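Long-range contacts in chitin binding domain (Burkholderia pseudomallei, PDB 3UAM), which probably binds chitin and belongs to the AA10 family of lytic polysaccharide monooxygenases, copper enzymes that cleave crystalline polysaccharides by oxidation: residues 19-24 / 44-49; 38-43 / 89-94; 152-157 / 181-186. One frame throughout, in Å; residues are numbered along the deposited sequence.

Contact 1: residues 19-24 / 44-49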
ATOM      1  N   PRO A  19      16.498   7.116  -8.061  1.00 24.99           N
ATOM      2  CA  PRO A  19      15.496   6.085  -7.759  1.00 23.37           C
ATOM      3  C   PRO A  19      14.621   6.516  -6.594  1.00 21.68           C
ATOM      4  O   PRO A  19      15.148   6.938  -5.557  1.00 21.87           O
ATOM      5  CB  PRO A  19      16.340   4.859  -7.378  1.00 24.42           C
ATOM      6  CG  PRO A  19      17.778   5.330  -7.336  1.00 25.58           C
ATOM      7  CD  PRO A  19      17.765   6.832  -7.381  1.00 25.82           C
ATOM      8  N   ARG A  20      13.303   6.432  -6.782  1.00 19.45           N
ATOM      9  CA  ARG A  20      12.322   6.876  -5.800  1.00 17.85           C
ATOM     10  C   ARG A  20      11.651   5.642  -5.214  1.00 16.27           C
ATOM     11  O   ARG A  20      10.935   4.921  -5.914  1.00 16.54           O
ATOM     12  CB  ARG A  20      11.261   7.739  -6.461  1.00 18.24           C
ATOM     13  CG  ARG A  20      11.786   8.725  -7.495  1.00 19.27           C
ATOM     14  CD  ARG A  20      12.873   9.621  -6.929  1.00 19.86           C
ATOM     15  NE  ARG A  20      12.358  10.471  -5.865  1.00 19.27           N
ATOM     16  CZ  ARG A  20      11.737  11.631  -6.047  1.00 18.90           C
ATOM     17  NH1 ARG A  20      11.509  12.092  -7.259  1.00 19.85           N
ATOM     18  NH2 ARG A  20      11.332  12.328  -5.008  1.00 18.16           N
ATOM     19  N   HIS A  21      11.872   5.415  -3.932  1.00 14.00           N
ATOM     20  CA  HIS A  21      11.592   4.137  -3.304  1.00 12.86           C
ATOM     21  C   HIS A  21      10.760   4.333  -2.087  1.00 11.32           C
ATOM     22  O   HIS A  21      10.943   5.315  -1.364  1.00 10.93           O
ATOM     23  CB  HIS A  21      12.894   3.512  -2.836  1.00 13.46           C
ATOM     24  CG  HIS A  21      13.657   2.814  -3.909  1.00 14.19           C
ATOM     25  ND1 HIS A  21      14.908   2.360  -3.713  1.00 15.38           N
ATOM     26  CD2 HIS A  21      13.306   2.485  -5.208  1.00 14.37           C
ATOM     27  CE1 HIS A  21      15.331   1.742  -4.831  1.00 16.01           C
ATOM     28  NE2 HIS A  21      14.339   1.827  -5.749  1.00 15.80           N
ATOM     29  N   GLY A  22       9.870   3.383  -1.843  1.00 10.01           N
ATOM     30  CA  GLY A  22       9.095   3.342  -0.613  1.00  9.12           C
ATOM     31  C   GLY A  22       8.622   1.926  -0.343  1.00  8.51           C
ATOM     32  O   GLY A  22       8.262   1.213  -1.286  1.00  8.20           O
ATOM     33  N   ARG A  23       8.630   1.524   0.935  1.00  8.02           N
ATOM     34  CA  ARG A  23       8.099   0.216   1.348  1.00  7.69           C
ATOM     35  C   ARG A  23       7.697   0.224   2.824  1.00  7.36           C
ATOM     36  O   ARG A  23       8.115   1.095   3.585  1.00  7.24           O
ATOM     37  CB  ARG A  23       9.128  -0.885   1.091  1.00  8.23           C
ATOM     38  CG  ARG A  23      10.330  -0.810   2.015  1.00  8.74           C
ATOM     39  CD  ARG A  23      11.481  -1.678   1.568  1.00  9.44           C
ATOM     40  NE  ARG A  23      12.570  -1.558   2.527  1.00  9.96           N
ATOM     41  CZ  ARG A  23      13.376  -0.499   2.642  1.00 10.29           C
ATOM     42  NH1 ARG A  23      13.296   0.552   1.822  1.00 10.09           N
ATOM     43  NH2 ARG A  23      14.298  -0.509   3.587  1.00 10.90           N
ATOM     44  N   VAL A  24       6.880  -0.747   3.219  1.00  7.00           N
ATOM     45  CA  VAL A  24       6.590  -0.984   4.623  1.00  6.96           C
ATOM     46  C   VAL A  24       7.574  -2.008   5.179  1.00  7.51           C
ATOM     47  O   VAL A  24       7.550  -3.191   4.826  1.00  7.51           O
ATOM     48  CB  VAL A  24       5.141  -1.443   4.825  1.00  6.60           C
ATOM     49  CG1 VAL A  24       4.929  -1.941   6.249  1.00  6.77           C
ATOM     50  CG2 VAL A  24       4.202  -0.290   4.489  1.00  6.10           C
ATOM     51  N   GLN A  44      13.117  -3.676  -6.596  1.00 12.38           N
ATOM     52  CA  GLN A  44      11.814  -4.297  -6.814  1.00 11.60           C
ATOM     53  C   GLN A  44      10.852  -4.160  -5.625  1.00 10.54           C
ATOM     54  O   GLN A  44       9.686  -3.819  -5.816  1.00  9.72           O
ATOM     55  CB  GLN A  44      12.010  -5.779  -7.166  1.00 12.24           C
ATOM     56  CG  GLN A  44      12.601  -6.003  -8.562  1.00 13.09           C
ATOM     57  CD  GLN A  44      12.863  -7.471  -8.862  1.00 13.81           C
ATOM     58  OE1 GLN A  44      13.110  -8.263  -7.957  1.00 14.35           O
ATOM     59  NE2 GLN A  44      12.795  -7.844 -10.130  1.00 14.21           N
ATOM     60  N   VAL A  45      11.328  -4.437  -4.405  1.00 10.40           N
ATOM     61  CA  VAL A  45      10.511  -4.310  -3.184  0.50  9.80           C
ATOM     62  C   VAL A  45       9.992  -2.885  -3.002  1.00  9.24           C
ATOM     63  O   VAL A  45       8.885  -2.672  -2.499  1.00  8.72           O
ATOM     64  CB  VAL A  45      11.317  -4.693  -1.921  0.50 10.05           C
ATOM     65  CG1 VAL A  45      10.526  -4.390  -0.649  0.50  9.53           C
ATOM     66  CG2 VAL A  45      11.683  -6.167  -1.968  0.50 10.70           C
ATOM     67  N   ASN A  46      10.822  -1.924  -3.409  1.00  9.49           N
ATOM     68  CA  ASN A  46      10.588  -0.486  -3.223  1.00  9.26           C
ATOM     69  C   ASN A  46       9.900   0.245  -4.406  1.00  9.23           C
ATOM     70  O   ASN A  46       9.710   1.474  -4.351  1.00  8.80           O
ATOM     71  CB  ASN A  46      11.937   0.198  -2.992  1.00  9.80           C
ATOM     72  CG  ASN A  46      12.435   0.047  -1.570  1.00  9.87           C
ATOM     73  OD1 ASN A  46      11.848   0.608  -0.654  1.00  9.51           O
ATOM     74  ND2 ASN A  46      13.481  -0.748  -1.372  1.00 10.26           N
ATOM     75  N   GLU A  47       9.523  -0.509  -5.447  1.00  9.42           N
ATOM     76  CA  GLU A  47       8.982   0.063  -6.674  1.00  9.56           C
ATOM     77  C   GLU A  47       7.675  -0.644  -7.094  1.00  9.04           C
ATOM     78  O   GLU A  47       7.458  -0.914  -8.280  1.00  9.09           O
ATOM     79  CB  GLU A  47      10.019  -0.014  -7.793  1.00 10.71           C
ATOM     80  CG  GLU A  47      11.196   0.916  -7.605  1.00 11.60           C
ATOM     81  CD  GLU A  47      12.352   0.659  -8.567  1.00 12.97           C
ATOM     82  OE1 GLU A  47      12.159   0.092  -9.659  1.00 13.75           O
ATOM     83  OE2 GLU A  47      13.496   1.037  -8.228  1.00 14.22           O
ATOM     84  N   LEU A  48       6.807  -0.900  -6.116  1.00  8.23           N
ATOM     85  CA  LEU A  48       5.507  -1.473  -6.370  1.00  7.96           C
ATOM     86  C   LEU A  48       4.567  -0.291  -6.638  1.00  7.81           C
ATOM     87  O   LEU A  48       3.670   0.023  -5.856  1.00  7.09           O
ATOM     88  CB  LEU A  48       5.068  -2.359  -5.209  1.00  7.50           C
ATOM     89  CG  LEU A  48       6.023  -3.521  -4.866  1.00  7.84           C
ATOM     90  CD1 LEU A  48       5.446  -4.375  -3.743  1.00  7.55           C
ATOM     91  CD2 LEU A  48       6.381  -4.378  -6.096  1.00  8.22           C
ATOM     92  N   GLU A  49       4.826   0.357  -7.776  1.00  8.45           N
ATOM     93  CA  GLU A  49       4.294   1.674  -8.102  1.00  8.66           C
ATOM     94  C   GLU A  49       3.297   1.564  -9.258  1.00  8.62           C
ATOM     95  O   GLU A  49       3.599   1.044 -10.340  1.00  8.88           O
ATOM     96  CB  GLU A  49       5.466   2.578  -8.481  1.00  9.72           C
ATOM     97  CG  GLU A  49       5.104   4.037  -8.624  1.00 10.20           C
ATOM     98  CD  GLU A  49       6.240   4.911  -9.117  1.00 11.54           C
ATOM     99  OE1 GLU A  49       7.400   4.464  -9.223  1.00 13.03           O
ATOM    100  OE2 GLU A  49       5.962   6.084  -9.421  1.00 12.72           O
TER
HETATM  101  O   HOH W   1       9.861   4.175  -8.222  1.00 21.07           O
HETATM  102  O   HOH W   2       7.086  -0.511  -3.165  1.00  4.61           O
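Asn-46, just past helix 42-45, meets His-21 and Arg-23 on the first strand of the fibronectin-III-like sandwich common to AA10 enzymes, and makes the largest share of the contact with three separate parts. Its CB sits over one face of the His-21 ring, a CH-pi contact 3.6 Å from the ring centroid, while Pro-19 CB lies on the opposite face. Its amide OD1 receives Arg-23 NH1 on a lone pair at 2.9 Å, with an N-H...O angle of 161° and the guanidinium and amide planes almost perpendicular. A hydrogen bond from Asn-46 ND2 to Phe-42 O fixes which way round the amide lies. The backbone O of Asn-46, in turn, accepts from Gly-22 N at 3.2 Å. Glu-47 swings its extended side chain to the imidazole edge, where OE2 uses its anti lone pair to take His-21 NE2 at 2.7 Å, in the ring plane. The His-Gly pair recalls the start of mature family members, whose first histidine binds copper through ring and free amine; here Pro-19 and Arg-20 precede His-21, whose N is therefore no free amine, and a copper role remains an inference. Leu-48, centre of an inverse gamma turn, donates its backbone N-H to water 2, which itself donates to Gly-22 O and Val-45 O. Finally, water 1 joins Glu-49 to the strand, lying 2.7 Å from both Glu-49 OE1 and Arg-20 O.

Contact 2: residues 38-43 / 89-94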
ATOM      1  N   GLY A  38      15.525 -13.795  -0.627  1.00 17.90           N
ATOM      2  CA  GLY A  38      16.310 -13.742  -1.857  1.00 18.55           C
ATOM      3  C   GLY A  38      15.535 -13.794  -3.177  1.00 18.49           C
ATOM      4  O   GLY A  38      16.135 -14.018  -4.222  1.00 19.13           O
ATOM      5  N   ARG A  39      14.219 -13.550  -3.153  1.00 17.55           N
ATOM      6  CA  ARG A  39      13.374 -13.712  -4.349  1.00 17.40           C
ATOM      7  C   ARG A  39      13.000 -12.402  -5.044  1.00 16.65           C
ATOM      8  O   ARG A  39      12.472 -12.423  -6.146  1.00 16.69           O
ATOM      9  CB  ARG A  39      12.110 -14.509  -3.974  1.00 17.32           C
ATOM     10  CG  ARG A  39      12.465 -15.883  -3.375  1.00 18.15           C
ATOM     11  CD  ARG A  39      11.271 -16.661  -2.889  1.00 18.12           C
ATOM     12  NE  ARG A  39      10.163 -16.623  -3.835  1.00 18.10           N
ATOM     13  CZ  ARG A  39       8.965 -17.140  -3.588  1.00 18.19           C
ATOM     14  NH1 ARG A  39       8.737 -17.765  -2.440  1.00 18.73           N
ATOM     15  NH2 ARG A  39       7.995 -17.062  -4.492  1.00 18.10           N
ATOM     16  N   LEU A  40      13.235 -11.268  -4.390  1.00 16.16           N
ATOM     17  CA  LEU A  40      13.128  -9.965  -5.028  1.00 15.75           C
ATOM     18  C   LEU A  40      14.338  -9.141  -4.675  1.00 16.21           C
ATOM     19  O   LEU A  40      14.860  -9.270  -3.565  1.00 16.69           O
ATOM     20  CB  LEU A  40      11.896  -9.222  -4.528  1.00 14.75           C
ATOM     21  CG  LEU A  40      10.520  -9.713  -4.980  1.00 14.52           C
ATOM     22  CD1 LEU A  40       9.437  -8.869  -4.318  1.00 13.86           C
ATOM     23  CD2 LEU A  40      10.391  -9.655  -6.494  1.00 14.81           C
ATOM     24  N   ASP A  41      14.791  -8.270  -5.567  1.00 16.29           N
ATOM     25  CA  ASP A  41      15.898  -7.397  -5.175  1.00 16.63           C
ATOM     26  C   ASP A  41      15.373  -6.135  -4.482  1.00 15.56           C
ATOM     27  O   ASP A  41      14.180  -5.926  -4.397  1.00 14.65           O
ATOM     28  CB  ASP A  41      16.846  -7.091  -6.340  1.00 17.70           C
ATOM     29  CG  ASP A  41      16.176  -6.387  -7.479  1.00 17.42           C
ATOM     30  OD1 ASP A  41      15.371  -5.471  -7.236  1.00 16.88           O
ATOM     31  OD2 ASP A  41      16.487  -6.735  -8.636  1.00 18.42           O
ATOM     32  N   PHE A  42      16.275  -5.310  -3.971  1.00 15.76           N
ATOM     33  CA  PHE A  42      15.890  -4.140  -3.194  1.00 15.16           C
ATOM     34  C   PHE A  42      15.059  -3.134  -4.002  1.00 14.35           C
ATOM     35  O   PHE A  42      14.062  -2.623  -3.498  1.00 13.62           O
ATOM     36  CB  PHE A  42      17.150  -3.460  -2.621  1.00 16.01           C
ATOM     37  CG  PHE A  42      16.865  -2.391  -1.604  1.00 15.65           C
ATOM     38  CD1 PHE A  42      16.469  -2.740  -0.324  1.00 15.64           C
ATOM     39  CD2 PHE A  42      17.010  -1.045  -1.920  1.00 15.73           C
ATOM     40  CE1 PHE A  42      16.222  -1.769   0.638  1.00 15.38           C
ATOM     41  CE2 PHE A  42      16.762  -0.066  -0.972  1.00 15.54           C
ATOM     42  CZ  PHE A  42      16.379  -0.432   0.313  1.00 15.40           C
ATOM     43  N   GLY A  43      15.473  -2.837  -5.243  1.00 14.21           N
ATOM     44  CA  GLY A  43      14.697  -1.928  -6.097  1.00 13.50           C
ATOM     45  C   GLY A  43      13.256  -2.407  -6.246  1.00 12.49           C
ATOM     46  O   GLY A  43      12.291  -1.662  -6.029  1.00 11.72           O
ATOM     47  N   ASP A  89       8.421  -8.391 -14.472  1.00 14.37           N
ATOM     48  CA  ASP A  89       9.583  -9.043 -13.889  1.00 14.52           C
ATOM     49  C   ASP A  89       9.187  -9.851 -12.626  1.00 13.76           C
ATOM     50  O   ASP A  89       8.017 -10.201 -12.476  1.00 13.21           O
ATOM     51  CB  ASP A  89      10.677  -8.003 -13.629  1.00 14.54           C
ATOM     52  CG  ASP A  89      10.341  -7.054 -12.485  1.00 13.63           C
ATOM     53  OD1 ASP A  89       9.318  -7.223 -11.800  1.00 12.80           O
ATOM     54  OD2 ASP A  89      11.126  -6.103 -12.272  1.00 14.01           O
ATOM     55  N   ALA A  90      10.143 -10.148 -11.739  1.00 13.62           N
ATOM     56  CA  ALA A  90       9.884 -11.053 -10.613  1.00 13.37           C
ATOM     57  C   ALA A  90       8.891 -10.488  -9.584  1.00 12.35           C
ATOM     58  O   ALA A  90       8.391 -11.241  -8.742  1.00 12.32           O
ATOM     59  CB  ALA A  90      11.184 -11.469  -9.935  1.00 13.82           C
ATOM     60  N   ARG A  91       8.593  -9.193  -9.649  1.00 11.67           N
ATOM     61  CA  ARG A  91       7.503  -8.621  -8.840  1.00 10.86           C
ATOM     62  C   ARG A  91       6.151  -9.337  -9.092  1.00 10.84           C
ATOM     63  O   ARG A  91       5.262  -9.270  -8.248  1.00 10.29           O
ATOM     64  CB  ARG A  91       7.337  -7.127  -9.102  1.00 10.43           C
ATOM     65  CG  ARG A  91       8.453  -6.271  -8.530  1.00 10.43           C
ATOM     66  CD  ARG A  91       8.358  -4.827  -9.012  1.00 10.18           C
ATOM     67  NE  ARG A  91       9.002  -4.669 -10.305  1.00 10.77           N
ATOM     68  CZ  ARG A  91       9.287  -3.505 -10.881  1.00 10.89           C
ATOM     69  NH1 ARG A  91       8.910  -2.352 -10.343  1.00 10.42           N
ATOM     70  NH2 ARG A  91       9.914  -3.508 -12.045  1.00 11.59           N
ATOM     71  N   ALA A  92       6.004  -9.999 -10.241  1.00 11.43           N
ATOM     72  CA  ALA A  92       4.787 -10.782 -10.529  1.00 11.71           C
ATOM     73  C   ALA A  92       4.490 -11.880  -9.516  1.00 11.86           C
ATOM     74  O   ALA A  92       3.326 -12.231  -9.329  1.00 12.03           O
ATOM     75  CB  ALA A  92       4.846 -11.386 -11.933  1.00 12.40           C
ATOM     76  N   GLN A  93       5.530 -12.436  -8.887  1.00 12.20           N
ATOM     77  CA  GLN A  93       5.385 -13.407  -7.788  1.00 12.43           C
ATOM     78  C   GLN A  93       4.365 -12.959  -6.745  1.00 11.60           C
ATOM     79  O   GLN A  93       3.632 -13.771  -6.177  1.00 11.82           O
ATOM     80  CB  GLN A  93       6.726 -13.595  -7.046  1.00 12.86           C
ATOM     81  CG  GLN A  93       7.756 -14.443  -7.756  1.00 14.05           C
ATOM     82  CD  GLN A  93       9.164 -14.339  -7.142  1.00 14.57           C
ATOM     83  OE1 GLN A  93       9.610 -15.243  -6.451  1.00 15.37           O
ATOM     84  NE2 GLN A  93       9.856 -13.221  -7.389  1.00 14.66           N
ATOM     85  N   LEU A  94       4.340 -11.656  -6.487  1.00 10.72           N
ATOM     86  CA  LEU A  94       3.512 -11.097  -5.429  1.00 10.00           C
ATOM     87  C   LEU A  94       2.023 -11.345  -5.593  1.00  9.92           C
ATOM     88  O   LEU A  94       1.316 -11.384  -4.605  1.00  9.63           O
ATOM     89  CB  LEU A  94       3.775  -9.595  -5.285  1.00  9.30           C
ATOM     90  CG  LEU A  94       5.159  -9.258  -4.707  1.00  9.31           C
ATOM     91  CD1 LEU A  94       5.534  -7.839  -5.109  1.00  8.92           C
ATOM     92  CD2 LEU A  94       5.212  -9.425  -3.182  1.00  9.05           C
TER
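Gln-93 meets Arg-39 with both ends of its amide, a compact example of one side chain reading main chain and side chain together. Gln-93 OE1 is gripped side-on by two guanidinium nitrogens, Arg-39 NE at 3.0 Å and Arg-39 NH2 at 3.1 Å, which approach from the same face of the amide while OE1 stays in the guanidinium plane. A bend at the third torsion of Arg-39 (chi3 44°) turns NE to this position. From the other end, Gln-93 NE2 donates to Arg-39 O at 3.0 Å, from above that carbonyl's plane, and to Ala-90 O at 2.8 Å within its own turn; the four bonds settle the amide's orientation. Beside them Leu-40 inserts its two methyls: CD2 rests on the backbone of Ala-90, 3.4 Å from its O, and CD1 reaches Leu-94 CD1 at 4.1 Å.

In the next shell, Asp-89 OD1 accepts from Arg-91 N in an Asx turn that opens the 3-10 segment, while its carboxylate holds Arg-91 side-on in a salt bridge; Arg-91 NH1 goes on to Glu-47 O. Leu-34 of helix 30-36 touches Arg-39, Leu-40 and Leu-94. Gly-38, in a Schellman motif, ends that helix and Asp-41 N-caps helix 42-45, so Arg-39 and Leu-40 link the two. Such turns and short helices fill the region between strands 21-26 and 113-121, interrupted by short strands, as in other AA10 enzymes.

Contact 3: residues 152-157 / 181-186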
ATOM      1  N   ASP A 152     -14.563   1.186   3.087  1.00 11.81           N
ATOM      2  CA  ASP A 152     -14.044   2.255   3.920  1.00 11.89           C
ATOM      3  C   ASP A 152     -12.653   1.890   4.430  1.00 10.55           C
ATOM      4  O   ASP A 152     -12.446   0.821   4.970  1.00 10.50           O
ATOM      5  CB  ASP A 152     -14.978   2.535   5.093  1.00 13.29           C
ATOM      6  CG  ASP A 152     -16.327   3.035   4.640  1.00 14.98           C
ATOM      7  OD1 ASP A 152     -16.450   3.609   3.522  1.00 16.39           O
ATOM      8  OD2 ASP A 152     -17.286   2.841   5.388  1.00 16.70           O
ATOM      9  N   PRO A 153     -11.695   2.800   4.264  1.00  9.52           N
ATOM     10  CA  PRO A 153     -10.352   2.468   4.735  1.00  8.73           C
ATOM     11  C   PRO A 153     -10.340   2.260   6.248  1.00  8.70           C
ATOM     12  O   PRO A 153     -11.137   2.846   6.970  1.00  9.03           O
ATOM     13  CB  PRO A 153      -9.502   3.675   4.316  1.00  8.45           C
ATOM     14  CG  PRO A 153     -10.467   4.773   3.993  1.00  8.83           C
ATOM     15  CD  PRO A 153     -11.789   4.143   3.675  1.00  9.39           C
ATOM     16  N   LEU A 154      -9.456   1.383   6.705  1.00  8.13           N
ATOM     17  CA  LEU A 154      -9.245   1.209   8.135  1.00  8.22           C
ATOM     18  C   LEU A 154      -8.687   2.507   8.727  1.00  8.02           C
ATOM     19  O   LEU A 154      -9.126   2.949   9.776  1.00  8.25           O
ATOM     20  CB  LEU A 154      -8.294   0.035   8.400  1.00  7.99           C
ATOM     21  CG  LEU A 154      -7.896  -0.201   9.860  1.00  8.24           C
ATOM     22  CD1 LEU A 154      -9.154  -0.439  10.721  1.00  8.98           C
ATOM     23  CD2 LEU A 154      -6.910  -1.358   9.911  1.00  8.01           C
ATOM     24  N   LYS A 155      -7.758   3.140   8.016  1.00  7.46           N
ATOM     25  CA  LYS A 155      -7.162   4.387   8.481  1.00  7.48           C
ATOM     26  C   LYS A 155      -6.599   5.209   7.317  1.00  6.88           C
ATOM     27  O   LYS A 155      -6.088   4.659   6.340  1.00  6.42           O
ATOM     28  CB  LYS A 155      -6.066   4.089   9.504  1.00  7.73           C
ATOM     29  CG  LYS A 155      -5.460   5.332  10.140  1.00  8.04           C
ATOM     30  CD  LYS A 155      -6.170   5.688  11.415  1.00  8.91           C
ATOM     31  CE  LYS A 155      -5.539   6.903  12.046  1.00  9.23           C
ATOM     32  NZ  LYS A 155      -6.412   7.216  13.199  1.00 10.26           N
ATOM     33  N   VAL A 156      -6.732   6.527   7.420  1.00  6.94           N
ATOM     34  CA  VAL A 156      -6.192   7.428   6.412  1.00  6.64           C
ATOM     35  C   VAL A 156      -5.362   8.473   7.157  1.00  6.71           C
ATOM     36  O   VAL A 156      -5.802   8.972   8.196  1.00  7.10           O
ATOM     37  CB  VAL A 156      -7.315   8.136   5.620  1.00  6.80           C
ATOM     38  CG1 VAL A 156      -6.728   9.061   4.567  1.00  6.55           C
ATOM     39  CG2 VAL A 156      -8.273   7.127   4.963  1.00  6.94           C
ATOM     40  N   TYR A 157      -4.186   8.808   6.623  1.00  6.34           N
ATOM     41  CA  TYR A 157      -3.421   9.970   7.080  1.00  6.54           C
ATOM     42  C   TYR A 157      -3.277  10.930   5.907  1.00  6.36           C
ATOM     43  O   TYR A 157      -2.560  10.640   4.938  1.00  5.98           O
ATOM     44  CB  TYR A 157      -2.040   9.540   7.575  1.00  6.54           C
ATOM     45  CG  TYR A 157      -2.074   8.639   8.785  1.00  6.79           C
ATOM     46  CD1 TYR A 157      -2.199   7.267   8.636  1.00  6.63           C
ATOM     47  CD2 TYR A 157      -1.961   9.169  10.086  1.00  7.33           C
ATOM     48  CE1 TYR A 157      -2.222   6.423   9.732  1.00  6.94           C
ATOM     49  CE2 TYR A 157      -2.008   8.334  11.200  1.00  7.66           C
ATOM     50  CZ  TYR A 157      -2.127   6.955  11.003  1.00  7.46           C
ATOM     51  OH  TYR A 157      -2.148   6.100  12.065  1.00  7.91           O
ATOM     52  N   HIS A 181       3.103   5.077  11.622  1.00  8.07           N
ATOM     53  CA  HIS A 181       1.665   5.186  11.861  1.00  8.17           C
ATOM     54  C   HIS A 181       1.263   4.156  12.857  1.00  8.83           C
ATOM     55  O   HIS A 181       1.871   3.090  12.905  1.00  8.97           O
ATOM     56  CB  HIS A 181       0.909   4.978  10.565  1.00  7.45           C
ATOM     57  CG  HIS A 181       1.105   6.105   9.567  1.00  7.07           C
ATOM     58  ND1 HIS A 181       1.223   5.893   8.244  1.00  6.57           N
ATOM     59  CD2 HIS A 181       1.190   7.486   9.754  1.00  7.23           C
ATOM     60  CE1 HIS A 181       1.357   7.080   7.612  1.00  6.50           C
ATOM     61  NE2 HIS A 181       1.353   8.051   8.536  1.00  6.90           N
ATOM     62  N   GLU A 182       0.240   4.448  13.648  1.00  9.58           N
ATOM     63  CA  GLU A 182      -0.264   3.485  14.635  1.00 10.46           C
ATOM     64  C   GLU A 182      -1.777   3.522  14.676  1.00 10.33           C
ATOM     65  O   GLU A 182      -2.378   4.592  14.739  1.00 10.64           O
ATOM     66  CB  GLU A 182       0.296   3.770  16.044  1.00 11.94           C
ATOM     67  CG  GLU A 182      -0.104   2.722  17.095  1.00 13.18           C
ATOM     68  CD  GLU A 182       0.781   2.748  18.338  1.00 14.73           C
ATOM     69  OE1 GLU A 182       1.039   3.858  18.843  1.00 15.91           O
ATOM     70  OE2 GLU A 182       1.246   1.659  18.799  1.00 15.85           O
ATOM     71  N   PHE A 183      -2.389   2.349  14.660  1.00 10.01           N
ATOM     72  CA  PHE A 183      -3.836   2.240  14.799  1.00  9.98           C
ATOM     73  C   PHE A 183      -4.221   0.872  15.353  1.00 10.04           C
ATOM     74  O   PHE A 183      -3.379  -0.015  15.470  1.00  9.89           O
ATOM     75  CB  PHE A 183      -4.519   2.487  13.448  1.00  9.44           C
ATOM     76  CG  PHE A 183      -3.878   1.775  12.289  1.00  8.81           C
ATOM     77  CD1 PHE A 183      -4.185   0.465  12.010  1.00  8.85           C
ATOM     78  CD2 PHE A 183      -3.006   2.452  11.434  1.00  8.40           C
ATOM     79  CE1 PHE A 183      -3.617  -0.178  10.920  1.00  8.43           C
ATOM     80  CE2 PHE A 183      -2.421   1.810  10.347  1.00  7.96           C
ATOM     81  CZ  PHE A 183      -2.728   0.493  10.090  1.00  7.96           C
ATOM     82  N   ASN A 184      -5.496   0.701  15.667  1.00 10.13           N
ATOM     83  CA  ASN A 184      -5.970  -0.563  16.181  1.00 10.46           C
ATOM     84  C   ASN A 184      -6.534  -1.386  15.064  1.00  9.96           C
ATOM     85  O   ASN A 184      -7.336  -0.886  14.267  1.00  9.72           O
ATOM     86  CB  ASN A 184      -7.044  -0.350  17.233  1.00 11.33           C
ATOM     87  CG  ASN A 184      -6.499   0.322  18.459  1.00 11.90           C
ATOM     88  OD1 ASN A 184      -6.570   1.540  18.577  1.00 12.05           O
ATOM     89  ND2 ASN A 184      -5.897  -0.456  19.359  1.00 12.31           N
ATOM     90  N   LEU A 185      -6.143  -2.655  15.011  1.00  9.77           N
ATOM     91  CA  LEU A 185      -6.739  -3.578  14.060  1.00  9.61           C
ATOM     92  C   LEU A 185      -8.194  -3.833  14.450  1.00 10.24           C
ATOM     93  O   LEU A 185      -8.519  -3.874  15.641  1.00 10.90           O
ATOM     94  CB  LEU A 185      -5.966  -4.914  14.025  1.00  9.58           C
ATOM     95  CG  LEU A 185      -4.529  -4.896  13.513  1.00  9.00           C
ATOM     96  CD1 LEU A 185      -3.876  -6.279  13.634  1.00  9.17           C
ATOM     97  CD2 LEU A 185      -4.485  -4.380  12.083  1.00  8.33           C
ATOM     98  N   PRO A 186      -9.072  -4.035  13.457  1.00 10.14           N
ATOM     99  CA  PRO A 186     -10.472  -4.345  13.760  1.00 10.93           C
ATOM    100  C   PRO A 186     -10.649  -5.807  14.195  1.00 11.53           C
ATOM    101  O   PRO A 186      -9.673  -6.527  14.361  1.00 11.33           O
ATOM    102  CB  PRO A 186     -11.171  -4.077  12.433  1.00 10.59           C
ATOM    103  CG  PRO A 186     -10.138  -4.412  11.411  1.00  9.81           C
ATOM    104  CD  PRO A 186      -8.800  -4.102  12.014  1.00  9.50           C
TER
HETATM  105  O   HOH W   3      -0.664   7.190  13.987  1.00 18.11           O
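A face-to-face aromatic stack between the two sheets of the beta sandwich, Tyr-157 on His-181, anchors this contact. The rings are 8° from parallel with centroids 3.6 Å apart, and the side chains slide past each other in opposite directions; His-181 CD2 lies over the centre of the phenol ring. The imidazole is held from further sides: its ND1 is hydrogen-bonded to Tyr-131 OH, and Trp-129 meets it edge-to-face. Beyond the stack, the phenol oxygen shares water 3 with the opposite strand, the water lying 2.7 Å from Tyr-157 OH and accepting from Glu-182 N at 2.9 Å.

Phe-183 fills the next position along the interface; its ring has Lys-155 CB over one face and Tyr-157 OH at its edge. Leu-154 completes the row with two methyls, CD2 3.6 Å from Phe-183 CE1 and CD1 3.9 Å from Pro-186 CD. A classic beta bulge, in which Leu-154 and Lys-155 both face Tyr-131, explains how these consecutive side chains can both point toward the other sheet.

The short strand axes approach to 9.1 Å and run nearly antiparallel, at 156°, with no clear direct hydrogen bond between the segments. Two sheets joined through their side chains, as here, are what a beta sandwich such as the fibronectin-III-like fold of AA10 enzymes is built on.

Overall arrangement
From the N terminus, strand 21-26 leads into the helical excursion, and contact 1 closes the first loop when residues 44-49 return to that strand. Contact 2 opens before this, at residues 38-43, and closes only at 89-94, so the two loops cross; they also touch, share helix 42-45 and have centres about 11 Å apart. Together they bind the excursion to itself and to the sandwich. Contact 3 closes the loop from strand 155-158, through helix 169-173, to strand 179-184, joining the two sheets on the opposite side of the chain's centre, about 21 Å from contact 1, centre to centre. Strands 21-26 and 179-184 flank 113-121 in one sheet, linking contacts 1 and 3.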